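Local coordinates for protein halogenase (PDB 3E1T) that probably chlorinates a precursor of the myxobacterial natural product chondrochloren, using a bound flavin-adenine dinucleotide as its cofactor, at residues A[20-25]-A[328-333]; A[89-94]-A[207-212]; A[173-178]-A[288-293]. All blocks are in the same frame, centred on the assembly; numbering follows the deposited sequence.

Contact 1: residues A[20-25]-A[328-333]; sequences STLASF and RAINTC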
loop_
_atom_site.group_PDB
_atom_site.type_symbol
_atom_site.label_atom_id
_atom_site.label_comp_id
_atom_site.label_asym_id
_atom_site.label_seq_id
_atom_site.Cartn_x
_atom_site.Cartn_y
_atom_site.Cartn_z
ATOM N N SER A 20 -3.385 13.447 -4.071
ATOM C CA SER A 20 -4.552 14.270 -3.738
ATOM C C SER A 20 -4.607 14.614 -2.249
ATOM O O SER A 20 -4.965 15.744 -1.879
ATOM C CB SER A 20 -5.834 13.581 -4.180
ATOM O OG SER A 20 -5.991 12.357 -3.495
ATOM N N THR A 21 -4.222 13.657 -1.397
ATOM C CA THR A 21 -4.240 13.852 0.057
ATOM C C THR A 21 -3.246 14.925 0.515
ATOM O O THR A 21 -3.590 15.810 1.321
ATOM C CB THR A 21 -4.007 12.515 0.829
ATOM O OG1 THR A 21 -5.077 11.599 0.549
ATOM C CG2 THR A 21 -3.954 12.742 2.321
ATOM N N LEU A 22 -2.013 14.827 0.025
ATOM C CA LEU A 22 -0.983 15.836 0.286
ATOM C C LEU A 22 -1.378 17.218 -0.261
ATOM O O LEU A 22 -1.289 18.205 0.445
ATOM C CB LEU A 22 0.353 15.409 -0.321
ATOM C CG LEU A 22 1.451 16.471 -0.448
ATOM C CD1 LEU A 22 1.817 17.116 0.884
ATOM C CD2 LEU A 22 2.671 15.868 -1.065
ATOM N N ALA A 23 -1.796 17.270 -1.519
ATOM C CA ALA A 23 -2.231 18.534 -2.126
ATOM C C ALA A 23 -3.315 19.202 -1.274
ATOM O O ALA A 23 -3.170 20.359 -0.888
ATOM C CB ALA A 23 -2.712 18.297 -3.549
ATOM N N SER A 24 -4.377 18.460 -0.949
ATOM C CA SER A 24 -5.458 18.984 -0.106
ATOM C C SER A 24 -4.966 19.572 1.210
ATOM O O SER A 24 -5.364 20.672 1.574
ATOM C CB SER A 24 -6.512 17.913 0.174
ATOM O OG SER A 24 -7.064 17.433 -1.029
ATOM N N PHE A 25 -4.098 18.847 1.915
ATOM C CA PHE A 25 -3.638 19.244 3.258
ATOM C C PHE A 25 -2.779 20.514 3.292
ATOM O O PHE A 25 -2.723 21.209 4.310
ATOM C CB PHE A 25 -2.841 18.106 3.925
ATOM C CG PHE A 25 -3.691 17.022 4.544
ATOM C CD1 PHE A 25 -4.959 17.296 5.044
ATOM C CD2 PHE A 25 -3.196 15.731 4.655
ATOM C CE1 PHE A 25 -5.732 16.288 5.630
ATOM C CE2 PHE A 25 -3.959 14.720 5.236
ATOM C CZ PHE A 25 -5.229 15.000 5.727
ATOM N N ARG A 328 2.644 18.022 6.649
ATOM C CA ARG A 328 3.088 18.665 7.888
ATOM C C ARG A 328 4.467 19.279 7.791
ATOM O O ARG A 328 4.719 20.344 8.376
ATOM C CB ARG A 328 3.071 17.692 9.065
ATOM C CG ARG A 328 1.689 17.394 9.571
ATOM C CD ARG A 328 1.727 16.433 10.726
ATOM N NE ARG A 328 0.360 16.089 11.108
ATOM C CZ ARG A 328 0.022 15.035 11.837
ATOM N NH1 ARG A 328 0.951 14.194 12.278
ATOM N NH2 ARG A 328 -1.252 14.823 12.112
ATOM N N ALA A 329 5.371 18.612 7.080
ATOM C CA ALA A 329 6.703 19.175 6.870
ATOM C C ALA A 329 6.581 20.454 6.044
ATOM O O ALA A 329 7.143 21.491 6.417
ATOM C CB ALA A 329 7.638 18.168 6.201
ATOM N N ILE A 330 5.811 20.376 4.958
ATOM C CA ILE A 330 5.605 21.500 4.049
ATOM C C ILE A 330 4.850 22.677 4.702
ATOM O O ILE A 330 5.261 23.824 4.543
ATOM C CB ILE A 330 4.897 21.061 2.753
ATOM C CG1 ILE A 330 5.810 20.137 1.941
ATOM C CG2 ILE A 330 4.491 22.278 1.910
ATOM C CD1 ILE A 330 5.138 19.488 0.756
ATOM N N ASN A 331 3.770 22.384 5.429
ATOM C CA ASN A 331 2.987 23.417 6.131
ATOM C C ASN A 331 3.768 24.089 7.257
ATOM O O ASN A 331 3.533 25.261 7.562
ATOM C CB ASN A 331 1.670 22.850 6.679
ATOM C CG ASN A 331 0.651 22.569 5.593
ATOM O OD1 ASN A 331 0.724 23.124 4.485
ATOM N ND2 ASN A 331 -0.323 21.710 5.906
ATOM N N THR A 332 4.703 23.356 7.859
ATOM C CA THR A 332 5.526 23.882 8.949
ATOM C C THR A 332 6.707 24.722 8.444
ATOM O O THR A 332 7.111 25.689 9.087
ATOM C CB THR A 332 6.028 22.750 9.871
ATOM O OG1 THR A 332 4.908 21.997 10.357
ATOM C CG2 THR A 332 6.787 23.306 11.060
ATOM N N CYS A 333 7.253 24.349 7.292
ATOM C CA CYS A 333 8.363 25.078 6.678
ATOM C C CYS A 333 7.891 26.337 5.942
ATOM O O CYS A 333 8.574 27.360 5.953
ATOM C CB CYS A 333 9.145 24.163 5.735
ATOM S SG CYS A 333 10.083 22.883 6.605
#
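The helix that follows the glycine-rich turn of the Rossmann-type FAD-binding fold, 17-27, meets the last turns of helix 315-333 in this contact. N331 reaches across to the backbone of F25: its ND2 lies 2.9 Å from F25 O, with a nearly straight N-H...O angle of 165°. The carbonyl oxygen sits close to the plane of the N331 amide, whereas the amide nitrogen stands above the carbonyl plane of F25, 46° out of it. F25 lies two residues from the end of its helix, where a carbonyl can turn to a partner beyond the helix, and an asparagine suits the opposite place because its short amide both gives and takes bonds. The same ND2 also donates to L500 O, and OD1 has a weak bond from H31 ND1, so both ends of the buried amide are used. Were N331 exchanged for an alanine, F25 O and L500 O would probably both lose this shared donor, and the weak bond from H31 would be left without its acceptor. Beside the polar bridge the contact is apolar. I330 points at the other helix, and both it and L22 rest on V165 of strand 163-166, so the two helices pack on a common strand of the parallel sheet. With CG of L22 anti to the backbone N (chi1 166°), its branch is carried over to the isoleucine. The two side chains cross at about a right angle, and methyl meets methyl, L22 CD1 lying 4.1 Å from I330 CD1.

Contact 2: residues A[89-94]-A[207-212]; sequences PWTFGF and QGNILS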
loop_
_atom_site.group_PDB
_atom_site.type_symbol
_atom_site.label_atom_id
_atom_site.label_comp_id
_atom_site.label_asym_id
_atom_site.label_seq_id
_atom_site.Cartn_x
_atom_site.Cartn_y
_atom_site.Cartn_z
ATOM N N PRO A 89 -11.435 -21.476 8.168
ATOM C CA PRO A 89 -11.228 -20.031 8.120
ATOM C C PRO A 89 -11.456 -19.347 9.462
ATOM O O PRO A 89 -12.419 -19.667 10.166
ATOM C CB PRO A 89 -12.275 -19.562 7.101
ATOM C CG PRO A 89 -12.626 -20.771 6.318
ATOM C CD PRO A 89 -12.553 -21.886 7.301
ATOM N N TRP A 90 -10.558 -18.424 9.807
ATOM C CA TRP A 90 -10.708 -17.590 10.988
ATOM C C TRP A 90 -10.927 -16.113 10.606
ATOM O O TRP A 90 -10.675 -15.711 9.464
ATOM C CB TRP A 90 -9.517 -17.761 11.925
ATOM C CG TRP A 90 -8.173 -17.477 11.300
ATOM C CD1 TRP A 90 -7.367 -18.367 10.648
ATOM C CD2 TRP A 90 -7.478 -16.225 11.285
ATOM N NE1 TRP A 90 -6.216 -17.748 10.225
ATOM C CE2 TRP A 90 -6.257 -16.432 10.605
ATOM C CE3 TRP A 90 -7.765 -14.945 11.785
ATOM C CZ2 TRP A 90 -5.325 -15.407 10.406
ATOM C CZ3 TRP A 90 -6.836 -13.924 11.582
ATOM C CH2 TRP A 90 -5.633 -14.165 10.895
ATOM N N THR A 91 -11.397 -15.316 11.561
ATOM C CA THR A 91 -11.782 -13.930 11.300
ATOM C C THR A 91 -11.131 -12.973 12.299
ATOM O O THR A 91 -10.786 -13.357 13.415
ATOM C CB THR A 91 -13.331 -13.766 11.329
ATOM O OG1 THR A 91 -13.932 -14.629 10.356
ATOM C CG2 THR A 91 -13.759 -12.333 11.026
ATOM N N PHE A 92 -10.950 -11.725 11.883
ATOM C CA PHE A 92 -10.550 -10.663 12.801
ATOM C C PHE A 92 -11.507 -9.500 12.601
ATOM O O PHE A 92 -12.113 -9.362 11.535
ATOM C CB PHE A 92 -9.088 -10.235 12.560
ATOM C CG PHE A 92 -8.876 -9.467 11.275
ATOM C CD1 PHE A 92 -9.007 -8.086 11.244
ATOM C CD2 PHE A 92 -8.562 -10.131 10.094
ATOM C CE1 PHE A 92 -8.824 -7.378 10.056
ATOM C CE2 PHE A 92 -8.375 -9.426 8.899
ATOM C CZ PHE A 92 -8.507 -8.048 8.888
ATOM N N GLY A 93 -11.646 -8.675 13.627
ATOM C CA GLY A 93 -12.448 -7.461 13.540
ATOM C C GLY A 93 -11.602 -6.289 13.991
ATOM O O GLY A 93 -10.717 -6.450 14.830
ATOM N N PHE A 94 -11.855 -5.112 13.433
ATOM C CA PHE A 94 -11.080 -3.933 13.803
ATOM C C PHE A 94 -11.363 -3.518 15.250
ATOM O O PHE A 94 -10.459 -3.070 15.959
ATOM C CB PHE A 94 -11.320 -2.779 12.824
ATOM C CG PHE A 94 -10.796 -3.039 11.432
ATOM C CD1 PHE A 94 -9.451 -3.348 11.220
ATOM C CD2 PHE A 94 -11.641 -2.957 10.332
ATOM C CE1 PHE A 94 -8.963 -3.581 9.933
ATOM C CE2 PHE A 94 -11.163 -3.184 9.044
ATOM C CZ PHE A 94 -9.819 -3.500 8.846
ATOM N N GLN A 207 -20.547 -10.006 5.154
ATOM C CA GLN A 207 -20.585 -10.041 3.686
ATOM C C GLN A 207 -19.553 -9.116 3.033
ATOM O O GLN A 207 -19.087 -9.390 1.929
ATOM C CB GLN A 207 -21.979 -9.683 3.159
ATOM C CG GLN A 207 -23.111 -10.588 3.638
ATOM C CD GLN A 207 -23.811 -10.041 4.869
ATOM O OE1 GLN A 207 -23.162 -9.633 5.835
ATOM N NE2 GLN A 207 -25.151 -10.020 4.839
ATOM N N GLY A 208 -19.211 -8.027 3.724
ATOM C CA GLY A 208 -18.357 -6.971 3.173
ATOM C C GLY A 208 -16.903 -7.068 3.588
ATOM O O GLY A 208 -16.080 -6.222 3.198
ATOM N N ASN A 209 -16.587 -8.089 4.388
ATOM C CA ASN A 209 -15.219 -8.390 4.773
ATOM C C ASN A 209 -14.393 -8.832 3.580
ATOM O O ASN A 209 -14.921 -9.402 2.617
ATOM C CB ASN A 209 -15.169 -9.503 5.823
ATOM C CG ASN A 209 -15.446 -9.010 7.216
ATOM O OD1 ASN A 209 -16.099 -7.991 7.410
ATOM N ND2 ASN A 209 -14.944 -9.736 8.203
ATOM N N ILE A 210 -13.093 -8.567 3.648
ATOM C CA ILE A 210 -12.157 -9.162 2.704
ATOM C C ILE A 210 -11.919 -10.614 3.105
ATOM O O ILE A 210 -11.889 -10.950 4.304
ATOM C CB ILE A 210 -10.807 -8.371 2.624
ATOM C CG1 ILE A 210 -9.890 -8.955 1.540
ATOM C CG2 ILE A 210 -10.111 -8.334 3.983
ATOM C CD1 ILE A 210 -8.632 -8.114 1.227
ATOM N N LEU A 211 -11.787 -11.467 2.098
ATOM C CA LEU A 211 -11.363 -12.841 2.290
ATOM C C LEU A 211 -10.003 -13.049 1.611
ATOM O O LEU A 211 -9.827 -12.690 0.445
ATOM C CB LEU A 211 -12.398 -13.805 1.695
ATOM C CG LEU A 211 -12.004 -15.278 1.524
ATOM C CD1 LEU A 211 -11.967 -16.016 2.860
ATOM C CD2 LEU A 211 -12.958 -15.980 0.548
ATOM N N SER A 212 -9.049 -13.608 2.351
ATOM C CA SER A 212 -7.757 -14.009 1.791
ATOM C C SER A 212 -7.535 -15.477 2.096
ATOM O O SER A 212 -7.725 -15.917 3.242
ATOM C CB SER A 212 -6.611 -13.179 2.374
ATOM O OG SER A 212 -6.907 -11.791 2.338
HETATM O O HOH W 1 -15.074 -9.592 10.816
#
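T91 and N209 touch through a methyl group and an amide: T91 CG2 lies 4.0 Å from N209 ND2, the two side chains crossing at about a right angle. The polar link between the segments passes through a water. This water accepts from N209 ND2 at 2.6 Å and donates to F92 O at 3.1 Å, while the direct separation of N209 ND2 and F92 O is 4.4 Å, a span that one water bridges. An asparagine suits this place because its amide offers an N-H to the water and keeps a carbonyl oxygen for another partner, the backbone N of R77. The amide is turned toward segment 89-94 by a chi1 of -81°, which sets CG anti to the carbonyl carbon of N209. On T91 the methyl is anti to the backbone N and faces the amide, whereas OG1 has a weak bond with T80 OG1. Farther out, both segments hang on strand 75-82. Strand 90-93 pairs with it antiparallel, W90 bonding to F81 and F92 to G79 through the backbone, and strand 210-215 runs parallel to it, with I210 and S212 both bonded to T80. The contact thus spans strand 75-82 within the large mixed sheet, and the backbones remain well separated, T91 CA and L211 CA lying 9.1 Å apart. Such chemistry implies a light, water-mediated junction: the spacing is consistent with one strand, 75-82, lying between the two segments, and of the buried N209 amide ND2 donates to the water while OD1 has a weak bond with R77 N.

Contact 3: residues A[173-178]-A[288-293]; sequences RVSQAV and YCNTSF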
loop_
_atom_site.group_PDB
_atom_site.type_symbol
_atom_site.label_atom_id
_atom_site.label_comp_id
_atom_site.label_asym_id
_atom_site.label_seq_id
_atom_site.Cartn_x
_atom_site.Cartn_y
_atom_site.Cartn_z
ATOM N N ARG A 173 8.681 7.904 -12.788
ATOM C CA ARG A 173 9.834 8.089 -13.661
ATOM C C ARG A 173 10.828 9.100 -13.078
ATOM O O ARG A 173 11.831 9.417 -13.714
ATOM C CB ARG A 173 9.392 8.455 -15.101
ATOM C CG ARG A 173 8.604 9.775 -15.253
ATOM C CD ARG A 173 7.821 9.843 -16.588
ATOM N NE ARG A 173 8.673 10.095 -17.751
ATOM C CZ ARG A 173 8.302 9.905 -19.018
ATOM N NH1 ARG A 173 7.087 9.449 -19.309
ATOM N NH2 ARG A 173 9.154 10.160 -19.998
ATOM N N VAL A 174 10.564 9.579 -11.862
ATOM C CA VAL A 174 11.391 10.633 -11.257
ATOM C C VAL A 174 11.985 10.298 -9.889
ATOM O O VAL A 174 12.816 11.053 -9.368
ATOM C CB VAL A 174 10.618 12.010 -11.162
ATOM C CG1 VAL A 174 10.161 12.487 -12.552
ATOM C CG2 VAL A 174 9.435 11.932 -10.194
ATOM N N SER A 175 11.602 9.162 -9.310
ATOM C CA SER A 175 12.052 8.845 -7.941
ATOM C C SER A 175 13.557 8.693 -7.806
ATOM O O SER A 175 14.098 8.924 -6.727
ATOM C CB SER A 175 11.347 7.603 -7.383
ATOM O OG SER A 175 11.789 6.436 -8.049
ATOM N N GLN A 176 14.240 8.325 -8.892
ATOM C CA GLN A 176 15.699 8.147 -8.846
ATOM C C GLN A 176 16.465 9.446 -8.548
ATOM O O GLN A 176 17.641 9.419 -8.181
ATOM C CB GLN A 176 16.225 7.485 -10.126
ATOM C CG GLN A 176 16.280 8.407 -11.331
ATOM C CD GLN A 176 14.918 8.665 -11.936
ATOM O OE1 GLN A 176 13.932 8.000 -11.596
ATOM N NE2 GLN A 176 14.852 9.638 -12.852
ATOM N N ALA A 177 15.783 10.576 -8.676
ATOM C CA ALA A 177 16.340 11.855 -8.278
ATOM C C ALA A 177 16.492 11.959 -6.760
ATOM O O ALA A 177 17.308 12.745 -6.280
ATOM C CB ALA A 177 15.492 12.994 -8.816
ATOM N N VAL A 178 15.722 11.172 -5.999
ATOM C CA VAL A 178 15.833 11.194 -4.533
ATOM C C VAL A 178 16.670 10.031 -3.960
ATOM O O VAL A 178 17.507 10.238 -3.066
ATOM C CB VAL A 178 14.439 11.239 -3.835
ATOM C CG1 VAL A 178 14.576 11.050 -2.351
ATOM C CG2 VAL A 178 13.721 12.559 -4.122
ATOM N N TYR A 288 9.380 -3.106 -2.434
ATOM C CA TYR A 288 10.637 -2.337 -2.491
ATOM C C TYR A 288 10.611 -1.200 -1.494
ATOM O O TYR A 288 9.558 -0.848 -0.969
ATOM C CB TYR A 288 10.885 -1.765 -3.906
ATOM C CG TYR A 288 9.708 -1.001 -4.449
ATOM C CD1 TYR A 288 9.412 0.274 -3.987
ATOM C CD2 TYR A 288 8.871 -1.569 -5.421
ATOM C CE1 TYR A 288 8.311 0.977 -4.466
ATOM C CE2 TYR A 288 7.765 -0.870 -5.908
ATOM C CZ TYR A 288 7.494 0.402 -5.412
ATOM O OH TYR A 288 6.401 1.101 -5.866
ATOM N N CYS A 289 11.782 -0.630 -1.249
ATOM C CA CYS A 289 11.910 0.567 -0.440
ATOM C C CYS A 289 13.019 1.397 -1.072
ATOM O O CYS A 289 13.955 0.857 -1.655
ATOM C CB CYS A 289 12.243 0.219 1.012
ATOM S SG CYS A 289 12.179 1.605 2.198
ATOM N N ASN A 290 12.901 2.716 -0.968
ATOM C CA ASN A 290 13.937 3.612 -1.458
ATOM C C ASN A 290 14.989 3.918 -0.400
ATOM O O ASN A 290 14.686 3.935 0.795
ATOM C CB ASN A 290 13.299 4.890 -2.008
ATOM C CG ASN A 290 12.952 4.771 -3.484
ATOM O OD1 ASN A 290 13.721 5.202 -4.337
ATOM N ND2 ASN A 290 11.799 4.155 -3.796
ATOM N N THR A 291 16.231 4.150 -0.834
ATOM C CA THR A 291 17.329 4.498 0.089
ATOM C C THR A 291 17.135 5.849 0.766
ATOM O O THR A 291 17.762 6.135 1.795
ATOM C CB THR A 291 18.723 4.476 -0.597
ATOM O OG1 THR A 291 18.677 5.254 -1.795
ATOM C CG2 THR A 291 19.120 3.040 -0.956
ATOM N N SER A 292 16.260 6.672 0.194
ATOM C CA SER A 292 15.933 7.980 0.758
ATOM C C SER A 292 14.538 8.380 0.318
ATOM O O SER A 292 14.130 8.049 -0.797
ATOM C CB SER A 292 16.939 9.040 0.285
ATOM O OG SER A 292 16.715 10.283 0.956
ATOM N N PHE A 293 13.817 9.072 1.198
ATOM C CA PHE A 293 12.462 9.572 0.888
ATOM C C PHE A 293 12.416 11.083 0.625
ATOM O O PHE A 293 11.368 11.613 0.246
ATOM C CB PHE A 293 11.454 9.230 1.999
ATOM C CG PHE A 293 11.255 7.746 2.234
ATOM C CD1 PHE A 293 11.502 6.809 1.231
ATOM C CD2 PHE A 293 10.772 7.294 3.459
ATOM C CE1 PHE A 293 11.300 5.436 1.459
ATOM C CE2 PHE A 293 10.581 5.927 3.691
ATOM C CZ PHE A 293 10.839 5.005 2.682
HETATM O O HOH W 2 14.153 5.598 -7.088
HETATM O O HOH W 3 10.460 4.505 -6.488
#
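S175 OG is gripped by two waters, and both of them pass on to the side-chain amide of N290. One water lies 2.7 Å from S175 OG and donates to N290 OD1 at 2.8 Å. The second lies 2.8 Å from S175 OG and accepts from N290 ND2 at 3.0 Å. Two waters thus close a hydrogen-bonded ring with the hydroxyl and the amide, while the direct S175 OG to N290 OD1 separation is 4.4 Å. Each residue type fits this job: the serine hydroxyl can both give and accept, and the asparagine amide presents one acceptor and one donor. N290 ND2 has a further bond, to A305 O, which helps fix which way round the amide lies. The rest of the contact is van der Waals packing. V178 CG1 approaches S292 O at 3.4 Å and F293 C at 3.7 Å, a methyl anti to the backbone N (chi1 171°). A valine suits the place because its short branched side chain lays this methyl over the peptide and also packs on M298. In return S292 CB lies 3.6 Å from V178 O, and the serine's own hydroxyl bonds to W294 O. Segment 173-178 begins at R173, a residue of the FAD pocket that touches the cofactor. The 3-10 turn 175-177 and V178, which follows it, lie against strand 298-300, where S175, V178 and N290 all touch L300. Strand 288-290 is the middle strand of a small antiparallel sheet between 181-183 and 306-307, and helix 340-368 packs on C289, S292 and F293.

All three contacts join parts of the chain that are distant in sequence. Contacts 2 and 3 are both nested inside the loop closed by contact 1, and their own segments alternate along the chain. In space contacts 1 and 3 are neighbours, with centres 19 Å and nearest atoms about 10 Å apart. Contact 2 lies 34 Å from either of them, centre to centre, and on the opposite side of the chain's centre from contact 3. All three lie at a similar remove from the FAD: the side chains of L22 in contact 1, S175 in contact 3 and F92 in contact 2 are about 9, 10 and 11 Å from it. R173, at the start of segment 173-178, touches it.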